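Signal recognition particle subunit SRP68 (Chaetomium thermophilum, PDB 4P3G) probably serves as an RNA-binding subunit of the signal recognition particle, which directs nascent secretory and membrane proteins to the endoplasmic reticulum membrane. Local coordinates at residues Lys157-Trp160 with Gly161-Leu164; Lys165-Ala168 with Ile169-Ile172; Arg143-Ala146 with Ala147-Gly151; Arg106-Ile109 with Val110-Glu114. One frame throughout, in Å; residues are numbered along the deposited sequence.

Interaction 1 of 4, residues Lys157-Trp160 with Gly161-Leu164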
loop_
_atom_site.group_PDB
_atom_site.type_symbol
_atom_site.label_atom_id
_atom_site.label_comp_id
_atom_site.label_asym_id
_atom_site.label_seq_id
_atom_site.Cartn_x
_atom_site.Cartn_y
_atom_site.Cartn_z
ATOM N N LYS A 157 -24.819 0.141 5.565
ATOM C CA LYS A 157 -25.505 0.919 4.547
ATOM C C LYS A 157 -24.801 0.742 3.205
ATOM O O LYS A 157 -25.278 1.215 2.169
ATOM C CB LYS A 157 -25.490 2.386 4.944
ATOM C CG LYS A 157 -26.526 3.275 4.285
ATOM C CD LYS A 157 -26.563 4.622 5.024
ATOM C CE LYS A 157 -27.682 5.520 4.553
ATOM N NZ LYS A 157 -27.683 6.759 5.380
ATOM N N GLN A 158 -23.644 0.084 3.239
ATOM C CA GLN A 158 -22.869 -0.177 2.034
ATOM C C GLN A 158 -22.317 1.116 1.425
ATOM O O GLN A 158 -22.056 1.207 0.225
ATOM C CB GLN A 158 -23.704 -1.007 1.049
ATOM C CG GLN A 158 -23.778 -2.440 1.505
ATOM C CD GLN A 158 -24.823 -3.268 0.788
ATOM O OE1 GLN A 158 -25.648 -2.752 0.030
ATOM N NE2 GLN A 158 -24.807 -4.570 1.050
ATOM N N ASN A 159 -22.137 2.114 2.276
ATOM C CA ASN A 159 -21.550 3.377 1.870
ATOM C C ASN A 159 -20.060 3.331 2.180
ATOM O O ASN A 159 -19.611 3.864 3.191
ATOM C CB ASN A 159 -22.257 4.509 2.604
ATOM C CG ASN A 159 -21.850 5.870 2.109
ATOM O OD1 ASN A 159 -20.868 6.021 1.367
ATOM N ND2 ASN A 159 -22.618 6.883 2.500
ATOM N N TRP A 160 -19.307 2.656 1.312
ATOM C CA TRP A 160 -17.933 2.243 1.606
ATOM C C TRP A 160 -16.938 3.347 1.899
ATOM O O TRP A 160 -16.130 3.218 2.812
ATOM C CB TRP A 160 -17.395 1.365 0.485
ATOM C CG TRP A 160 -18.325 0.263 0.117
ATOM C CD1 TRP A 160 -18.941 0.084 -1.081
ATOM C CD2 TRP A 160 -18.779 -0.801 0.961
ATOM N NE1 TRP A 160 -19.721 -1.041 -1.058
ATOM C CE2 TRP A 160 -19.655 -1.601 0.194
ATOM C CE3 TRP A 160 -18.523 -1.168 2.290
ATOM C CZ2 TRP A 160 -20.291 -2.736 0.711
ATOM C CZ3 TRP A 160 -19.144 -2.302 2.802
ATOM C CH2 TRP A 160 -20.005 -3.079 2.002
ATOM N N GLY A 161 -16.956 4.419 1.123
ATOM C CA GLY A 161 -16.005 5.476 1.377
ATOM C C GLY A 161 -16.167 6.117 2.742
ATOM O O GLY A 161 -15.227 6.153 3.535
ATOM N N ALA A 162 -17.388 6.540 3.051
ATOM C CA ALA A 162 -17.655 7.257 4.292
ATOM C C ALA A 162 -17.286 6.407 5.485
ATOM O O ALA A 162 -16.770 6.901 6.481
ATOM C CB ALA A 162 -19.113 7.640 4.361
ATOM N N CYS A 163 -17.563 5.120 5.364
ATOM C CA CYS A 163 -17.322 4.152 6.420
ATOM C C CYS A 163 -15.820 4.050 6.700
ATOM O O CYS A 163 -15.383 3.837 7.845
ATOM C CB CYS A 163 -17.944 2.803 6.024
ATOM S SG CYS A 163 -16.883 1.345 6.142
ATOM N N LEU A 164 -15.036 4.165 5.627
ATOM C CA LEU A 164 -13.592 4.108 5.727
ATOM C C LEU A 164 -13.088 5.313 6.481
ATOM O O LEU A 164 -12.118 5.205 7.227
ATOM C CB LEU A 164 -12.947 4.001 4.359
ATOM C CG LEU A 164 -13.085 2.599 3.815
ATOM C CD1 LEU A 164 -12.494 2.519 2.419
ATOM C CD2 LEU A 164 -12.377 1.665 4.742
#
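Asn159 and Trp160 meet Cys163 and Leu164 through the first backbone bonds of helix 160-181. Cys163 N gives its hydrogen to Asn159 O at 3.2 Å, approaching nearly along the C=O axis, and Leu164 N reaches Trp160 O over the same distance, with a more bent N-H...O angle of 144°. This is the tight part. Leu164 CG packs 3.3 Å from Trp160 O, Gly161 is buried here, and Leu164 also touches Ala220 of the second subunit. The indole of Trp160 stands with CG anti to the carbonyl carbon (chi1 -49°), turned back along the chain; Gln158 O lies 3.4 Å above one face of it, offset toward the rim, while Phe155 and Phe200 add ring contacts. The looser side is partly exposed. Asn159 occupies the N-cap position without making a capping bond; its amide, anti to the backbone N, lies beside Ala162, with Asn159 OD1 3.8 Å and ND2 4.0 Å from Ala162 CB, and both residues touch Leu154 of helix 136-156. Replacing Asn159 by glycine would probably uncover the Ala162 methyl on this side and leave the loop backbone freer to turn. Exposed Lys157 sends NZ to a salt bridge with Glu114 of helix 103-128. Just before the cap, Gln158 takes positive phi and ends helix 136-156 in a Schellman motif. Here a Schellman end followed at once by an N-cap joins antiparallel helices 136-156 and 160-181 into a helical hairpin of the tetratricopeptide-like RNA-binding domain of SRP68.

Interaction 2 of 4, residues Lys165-Ala168 with Ile169-Ile172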
loop_
_atom_site.group_PDB
_atom_site.type_symbol
_atom_site.label_atom_id
_atom_site.label_comp_id
_atom_site.label_asym_id
_atom_site.label_seq_id
_atom_site.Cartn_x
_atom_site.Cartn_y
_atom_site.Cartn_z
ATOM N N LYS A 165 -13.752 6.455 6.299
ATOM C CA LYS A 165 -13.372 7.656 7.055
ATOM C C LYS A 165 -13.539 7.414 8.545
ATOM O O LYS A 165 -12.657 7.774 9.316
ATOM C CB LYS A 165 -14.171 8.899 6.651
ATOM C CG LYS A 165 -14.264 9.110 5.179
ATOM C CD LYS A 165 -14.609 10.552 4.864
ATOM C CE LYS A 165 -16.042 10.870 5.191
ATOM N NZ LYS A 165 -16.475 12.083 4.450
ATOM N N SER A 166 -14.658 6.813 8.958
ATOM C CA SER A 166 -14.860 6.566 10.390
ATOM C C SER A 166 -13.872 5.579 10.951
ATOM O O SER A 166 -13.260 5.822 11.990
ATOM C CB SER A 166 -16.260 6.058 10.693
ATOM O OG SER A 166 -17.189 7.098 10.564
ATOM N N TYR A 167 -13.703 4.469 10.246
ATOM C CA TYR A 167 -12.836 3.405 10.719
ATOM C C TYR A 167 -11.379 3.844 10.794
ATOM O O TYR A 167 -10.617 3.371 11.654
ATOM C CB TYR A 167 -12.982 2.188 9.808
ATOM C CG TYR A 167 -14.129 1.276 10.145
ATOM C CD1 TYR A 167 -14.339 0.843 11.444
ATOM C CD2 TYR A 167 -15.020 0.870 9.165
ATOM C CE1 TYR A 167 -15.378 -0.000 11.759
ATOM C CE2 TYR A 167 -16.084 0.023 9.469
ATOM C CZ TYR A 167 -16.258 -0.411 10.768
ATOM O OH TYR A 167 -17.320 -1.248 11.078
ATOM N N ALA A 168 -10.992 4.749 9.897
ATOM C CA ALA A 168 -9.634 5.258 9.917
ATOM C C ALA A 168 -9.425 6.011 11.220
ATOM O O ALA A 168 -8.417 5.786 11.902
ATOM C CB ALA A 168 -9.365 6.152 8.722
ATOM N N ILE A 169 -10.392 6.858 11.598
ATOM C CA ILE A 169 -10.251 7.594 12.845
ATOM C C ILE A 169 -10.076 6.605 14.013
ATOM O O ILE A 169 -9.119 6.711 14.774
ATOM C CB ILE A 169 -11.456 8.488 13.180
ATOM C CG1 ILE A 169 -11.775 9.505 12.091
ATOM C CG2 ILE A 169 -11.293 9.102 14.554
ATOM C CD1 ILE A 169 -10.695 10.396 11.823
ATOM N N CYS A 170 -10.969 5.624 14.160
ATOM C CA CYS A 170 -10.858 4.791 15.356
ATOM C C CYS A 170 -9.651 3.857 15.354
ATOM O O CYS A 170 -9.062 3.583 16.405
ATOM C CB CYS A 170 -12.135 3.994 15.674
ATOM S SG CYS A 170 -12.490 2.574 14.686
ATOM N N ARG A 171 -9.272 3.379 14.183
ATOM C CA ARG A 171 -8.100 2.542 14.104
ATOM C C ARG A 171 -6.839 3.287 14.540
ATOM O O ARG A 171 -5.989 2.743 15.266
ATOM C CB ARG A 171 -7.894 2.041 12.685
ATOM C CG ARG A 171 -6.585 1.297 12.543
ATOM C CD ARG A 171 -6.571 0.574 11.268
ATOM N NE ARG A 171 -5.717 -0.591 11.338
ATOM C CZ ARG A 171 -4.464 -0.611 10.913
ATOM N NH1 ARG A 171 -3.919 0.493 10.421
ATOM N NH2 ARG A 171 -3.762 -1.726 10.997
ATOM N N ILE A 172 -6.732 4.544 14.112
ATOM C CA ILE A 172 -5.550 5.323 14.443
ATOM C C ILE A 172 -5.475 5.513 15.952
ATOM O O ILE A 172 -4.461 5.206 16.568
ATOM C CB ILE A 172 -5.563 6.662 13.698
ATOM C CG1 ILE A 172 -5.301 6.410 12.204
ATOM C CG2 ILE A 172 -4.528 7.565 14.268
ATOM C CD1 ILE A 172 -5.581 7.596 11.326
#
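Tyr167 and Cys170, one turn apart on helix 160-181, meet with the sulfur at the ring's edge rather than over its face. Cys170 SG lies 4.1 Å from Tyr167 CD1 and 5.5 Å from the ring centroid, 80° off the ring normal, a Cys sulfur-aromatic contact. With chi1 at 76°, SG sits between the backbone N and the carbonyl carbon, which holds it back toward Tyr167. Both side chains belong to the buried flank: Tyr167 packs on Ala152 and Met198, Cys170 on Ala144, Ala147 and Ile194. Arg171 departs differently. Its CB rests 3.2 Å from Tyr167 O, then the chain runs extended from CG to NE and ends in a salt bridge with Asp195. On another side of the helix, the two isoleucines bend back over the preceding turn: Ile169 CG1 lies 3.4 Å from Lys165 O, and Ile172 CG1 lies 3.2 Å from Ala168 O. These two meet Ile172 and Ile169 of the third subunit, while Ala168 packs on Ile213 of the second. Regular backbone bonds run beneath, such as Arg171 N to Tyr167 O at 2.9 Å, whereas Ile169 N to Lys165 O is weak. A helix packed between two others, 136-156 and 186-205, with part of its other surface meeting the second and third subunits, fits the all-helical, tetratricopeptide-like fold of this domain.

Interaction 3 of 4, residues Arg143-Ala146 with Ala147-Gly151. With PO4 (phosphate ion), chain E.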
loop_
_atom_site.group_PDB
_atom_site.type_symbol
_atom_site.label_atom_id
_atom_site.label_comp_id
_atom_site.label_asym_id
_atom_site.label_seq_id
_atom_site.Cartn_x
_atom_site.Cartn_y
_atom_site.Cartn_z
ATOM N N ARG A 143 -14.094 8.801 21.729
ATOM C CA ARG A 143 -14.187 9.152 20.342
ATOM C C ARG A 143 -13.921 7.982 19.384
ATOM O O ARG A 143 -14.620 7.853 18.372
ATOM C CB ARG A 143 -13.266 10.261 19.986
ATOM C CG ARG A 143 -13.580 10.590 18.604
ATOM C CD ARG A 143 -12.888 11.779 18.451
ATOM N NE ARG A 143 -13.070 12.492 17.210
ATOM C CZ ARG A 143 -12.365 13.608 17.071
ATOM N NH1 ARG A 143 -11.551 13.956 18.076
ATOM N NH2 ARG A 143 -12.423 14.354 15.999
ATOM N N ALA A 144 -12.947 7.128 19.714
ATOM C CA ALA A 144 -12.703 5.913 18.933
ATOM C C ALA A 144 -13.993 5.072 18.900
ATOM O O ALA A 144 -14.475 4.690 17.821
ATOM C CB ALA A 144 -11.533 5.098 19.518
ATOM N N TYR A 145 -14.580 4.857 20.074
ATOM C CA TYR A 145 -15.810 4.083 20.177
ATOM C C TYR A 145 -16.912 4.691 19.309
ATOM O O TYR A 145 -17.668 3.970 18.644
ATOM C CB TYR A 145 -16.285 4.008 21.623
ATOM C CG TYR A 145 -17.594 3.275 21.810
ATOM C CD1 TYR A 145 -17.725 1.923 21.486
ATOM C CD2 TYR A 145 -18.711 3.945 22.290
ATOM C CE1 TYR A 145 -18.929 1.266 21.657
ATOM C CE2 TYR A 145 -19.912 3.301 22.462
ATOM C CZ TYR A 145 -20.023 1.965 22.147
ATOM O OH TYR A 145 -21.236 1.342 22.330
ATOM N N ALA A 146 -17.020 6.014 19.326
ATOM C CA ALA A 146 -18.014 6.663 18.495
ATOM C C ALA A 146 -17.680 6.440 17.016
ATOM O O ALA A 146 -18.570 6.358 16.163
ATOM C CB ALA A 146 -18.111 8.123 18.830
ATOM N N ALA A 147 -16.387 6.389 16.697
ATOM C CA ALA A 147 -15.981 6.229 15.309
ATOM C C ALA A 147 -16.266 4.821 14.889
ATOM O O ALA A 147 -16.654 4.576 13.754
ATOM C CB ALA A 147 -14.512 6.556 15.136
ATOM N N LEU A 148 -16.146 3.914 15.850
ATOM C CA LEU A 148 -16.349 2.488 15.643
ATOM C C LEU A 148 -17.808 2.194 15.290
ATOM O O LEU A 148 -18.112 1.428 14.355
ATOM C CB LEU A 148 -15.976 1.725 16.914
ATOM C CG LEU A 148 -16.121 0.196 16.923
ATOM C CD1 LEU A 148 -14.975 -0.417 16.146
ATOM C CD2 LEU A 148 -16.234 -0.423 18.342
ATOM N N LEU A 149 -18.716 2.772 16.066
ATOM C CA LEU A 149 -20.118 2.526 15.809
ATOM C C LEU A 149 -20.511 3.203 14.501
ATOM O O LEU A 149 -21.273 2.642 13.717
ATOM C CB LEU A 149 -20.997 3.023 16.962
ATOM C CG LEU A 149 -20.937 2.203 18.240
ATOM C CD1 LEU A 149 -22.074 2.579 19.180
ATOM C CD2 LEU A 149 -20.920 0.734 17.934
ATOM N N ARG A 150 -19.999 4.412 14.268
ATOM C CA ARG A 150 -20.353 5.140 13.053
ATOM C C ARG A 150 -19.823 4.377 11.834
ATOM O O ARG A 150 -20.440 4.380 10.769
ATOM C CB ARG A 150 -19.824 6.566 13.088
ATOM C CG ARG A 150 -20.049 7.342 11.806
ATOM C CD ARG A 150 -21.485 7.474 11.506
ATOM N NE ARG A 150 -22.166 8.255 12.530
ATOM C CZ ARG A 150 -23.489 8.409 12.582
ATOM N NH1 ARG A 150 -24.248 7.832 11.654
ATOM N NH2 ARG A 150 -24.051 9.138 13.545
ATOM N N GLY A 151 -18.666 3.739 11.996
ATOM C CA GLY A 151 -18.126 2.890 10.953
ATOM C C GLY A 151 -19.031 1.704 10.632
ATOM O O GLY A 151 -19.262 1.395 9.460
HETATM P P PO4 E . -27.105 9.996 11.751
HETATM O O1 PO4 E . -27.228 8.646 12.413
HETATM O O2 PO4 E . -25.843 10.684 12.230
HETATM O O3 PO4 E . -28.300 10.855 12.095
HETATM O O4 PO4 E . -27.072 9.817 10.250
#
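The Tyr145 ring carries Leu149 on one face: Leu149 CG stands 3.9 Å above the ring plane, offset toward the rim, and Leu149 CD1 comes within 3.5 Å of Tyr145 OH. Leu148 CD2 approaches the same ring obliquely, 4.2 Å from Tyr145 CD1. These residues lie on helix 136-156, a central helix of the tetratricopeptide-like, all-helical RNA-binding domain. With CG anti to the backbone N (chi1 177°), the tyrosine leans along the helix toward Leu149, and both pack on helices 10-21 and 71-93; the hydroxyl is hydrogen-bonded to Glu81. The second flat group, the guanidinium of Arg150, holds a phosphate ion, probably from the crystallisation liquor. Phosphate O1 lies at the edge and in the guanidinium plane, 3.2 Å from Arg150 NH1 with a fairly straight bond (158°); O2 is set obliquely, joined to NH2 by a weak bond at a poor angle of 115°. Bends at chi2 and chi3 fold the arginine chain, while NE forms a salt bridge with Glu121, a second anchor that should help fix the rotation of the group. An anion held at this arginine is consistent with a place able to meet RNA phosphates, though the ion alone does not establish it. Underneath, Ala144 O takes a bond from Leu148 N nearly head-on and a second, weak one from Ala147 N, whose other acceptor is Arg143 O, 2.8 Å away.

Interaction 4 of 4, residues Arg106-Ile109 with Val110-Glu114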
loop_
_atom_site.group_PDB
_atom_site.type_symbol
_atom_site.label_atom_id
_atom_site.label_comp_id
_atom_site.label_asym_id
_atom_site.label_seq_id
_atom_site.Cartn_x
_atom_site.Cartn_y
_atom_site.Cartn_z
ATOM N N ARG A 106 -32.563 -4.219 6.043
ATOM C CA ARG A 106 -31.297 -3.496 6.039
ATOM C C ARG A 106 -31.507 -2.093 6.571
ATOM O O ARG A 106 -30.667 -1.571 7.285
ATOM C CB ARG A 106 -30.676 -3.444 4.643
ATOM C CG ARG A 106 -29.340 -2.723 4.644
ATOM C CD ARG A 106 -28.753 -2.649 3.247
ATOM N NE ARG A 106 -28.421 -3.991 2.795
ATOM C CZ ARG A 106 -27.286 -4.617 3.099
ATOM N NH1 ARG A 106 -26.354 -4.003 3.829
ATOM N NH2 ARG A 106 -27.075 -5.851 2.654
ATOM N N SER A 107 -32.634 -1.485 6.220
ATOM C CA SER A 107 -32.909 -0.126 6.654
ATOM C C SER A 107 -33.044 -0.036 8.170
ATOM O O SER A 107 -32.545 0.910 8.781
ATOM C CB SER A 107 -34.170 0.398 5.992
ATOM O OG SER A 107 -34.528 1.642 6.567
ATOM N N HIS A 108 -33.713 -1.031 8.761
ATOM C CA HIS A 108 -33.935 -1.103 10.208
ATOM C C HIS A 108 -32.617 -1.384 10.946
ATOM O O HIS A 108 -32.348 -0.844 12.018
ATOM C CB HIS A 108 -34.978 -2.175 10.529
ATOM C CG HIS A 108 -35.476 -2.145 11.938
ATOM N ND1 HIS A 108 -35.918 -3.267 12.599
ATOM C CD2 HIS A 108 -35.613 -1.117 12.824
ATOM C CE1 HIS A 108 -36.299 -2.948 13.826
ATOM N NE2 HIS A 108 -36.125 -1.645 13.979
ATOM N N ILE A 109 -31.808 -2.258 10.363
ATOM C CA ILE A 109 -30.483 -2.551 10.887
ATOM C C ILE A 109 -29.618 -1.296 10.894
ATOM O O ILE A 109 -28.946 -1.001 11.867
ATOM C CB ILE A 109 -29.811 -3.641 10.059
ATOM C CG1 ILE A 109 -30.499 -4.969 10.358
ATOM C CG2 ILE A 109 -28.357 -3.742 10.413
ATOM C CD1 ILE A 109 -29.930 -6.121 9.607
ATOM N N VAL A 110 -29.660 -0.547 9.807
ATOM C CA VAL A 110 -28.898 0.677 9.721
ATOM C C VAL A 110 -29.405 1.714 10.722
ATOM O O VAL A 110 -28.590 2.361 11.378
ATOM C CB VAL A 110 -28.909 1.224 8.299
ATOM C CG1 VAL A 110 -28.405 2.651 8.279
ATOM C CG2 VAL A 110 -28.040 0.338 7.405
ATOM N N SER A 111 -30.733 1.824 10.876
ATOM C CA SER A 111 -31.374 2.732 11.859
ATOM C C SER A 111 -30.862 2.557 13.269
ATOM O O SER A 111 -30.702 3.527 14.004
ATOM C CB SER A 111 -32.874 2.508 11.923
ATOM O OG SER A 111 -33.517 2.919 10.753
ATOM N N ARG A 112 -30.660 1.300 13.644
ATOM C CA ARG A 112 -30.220 0.929 14.968
ATOM C C ARG A 112 -28.824 1.410 15.181
ATOM O O ARG A 112 -28.529 2.110 16.148
ATOM C CB ARG A 112 -30.272 -0.591 15.171
ATOM C CG ARG A 112 -31.529 -1.136 15.843
ATOM C CD ARG A 112 -32.767 -0.368 15.432
ATOM N NE ARG A 112 -33.121 0.652 16.417
ATOM C CZ ARG A 112 -33.927 1.675 16.158
ATOM N NH1 ARG A 112 -34.456 1.816 14.941
ATOM N NH2 ARG A 112 -34.193 2.559 17.113
ATOM N N LEU A 113 -27.962 1.039 14.248
ATOM C CA LEU A 113 -26.569 1.446 14.292
ATOM C C LEU A 113 -26.393 2.959 14.254
ATOM O O LEU A 113 -25.572 3.506 14.981
ATOM C CB LEU A 113 -25.837 0.811 13.131
ATOM C CG LEU A 113 -25.684 -0.696 13.210
ATOM C CD1 LEU A 113 -25.033 -1.123 11.928
ATOM C CD2 LEU A 113 -24.819 -1.062 14.384
ATOM N N GLU A 114 -27.167 3.635 13.411
ATOM C CA GLU A 114 -27.039 5.080 13.301
ATOM C C GLU A 114 -27.474 5.719 14.627
ATOM O O GLU A 114 -26.911 6.723 15.065
ATOM C CB GLU A 114 -27.850 5.626 12.115
ATOM C CG GLU A 114 -27.384 5.168 10.741
ATOM C CD GLU A 114 -28.204 5.792 9.592
ATOM O OE1 GLU A 114 -29.346 6.241 9.829
ATOM O OE2 GLU A 114 -27.728 5.811 8.430
#
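Residues 106-109 and 110-114 form consecutive turns of helix 103-128, in the tetratricopeptide-like RNA-binding domain, and regular i to i+4 bonds join them. Val110 N reaches Arg106 O at 2.9 Å, and Leu113 N meets Ile109 O in an almost straight bond (175°), though a longer one at 3.3 Å. Ser107 O is gripped twice: Ser111 N comes from one face of the carbonyl plane at 2.9 Å and Ser111 OG from the opposite face at 3.0 Å. The hydroxyl gets there because OG lies beside its own backbone N (chi1 -69°). An alanine at Ser111 removes the OG donor and would probably leave Ser107 O held less firmly, by the backbone N-H alone within this pair of turns. On the buried flank, Leu113 packs on Ala87 and Ala153, and Val110 on Glu156. The guanidinium of Arg106 bonds to Glu156 O and Thr98. His108 and Arg112 meet beside helix 71-93, where His108 also meets the ring of His86. Arg112, bent at chi2 and chi3, brings NH1 to the edge of the imidazole, near its plane, the ring and guanidinium planes 57° apart, with Arg112 NH1 3.8 Å from His108 CD2.

From the N terminus the order is interaction 4, 3, 1, 2. Each joins adjacent turns or a helix start, so none closes a long loop, and none nests within or crosses another. Helix 103-128, with interaction 4, runs antiparallel to helix 136-156, which holds interaction 3; the loop of interaction 1 then reverses the chain into helix 160-181, where interaction 2 follows directly. Interactions 4 and 1 also meet where Lys157 packs on Val110. Interaction 3 packs against interaction 2, as in Cys170 CB on Ala144 O (3.3 Å), more lightly against interaction 1 through Gly151 and Cys163, and against interaction 4 where Arg150 NH2 lies 4.0 Å from Glu114 O. Interactions 2 and 4 do not touch.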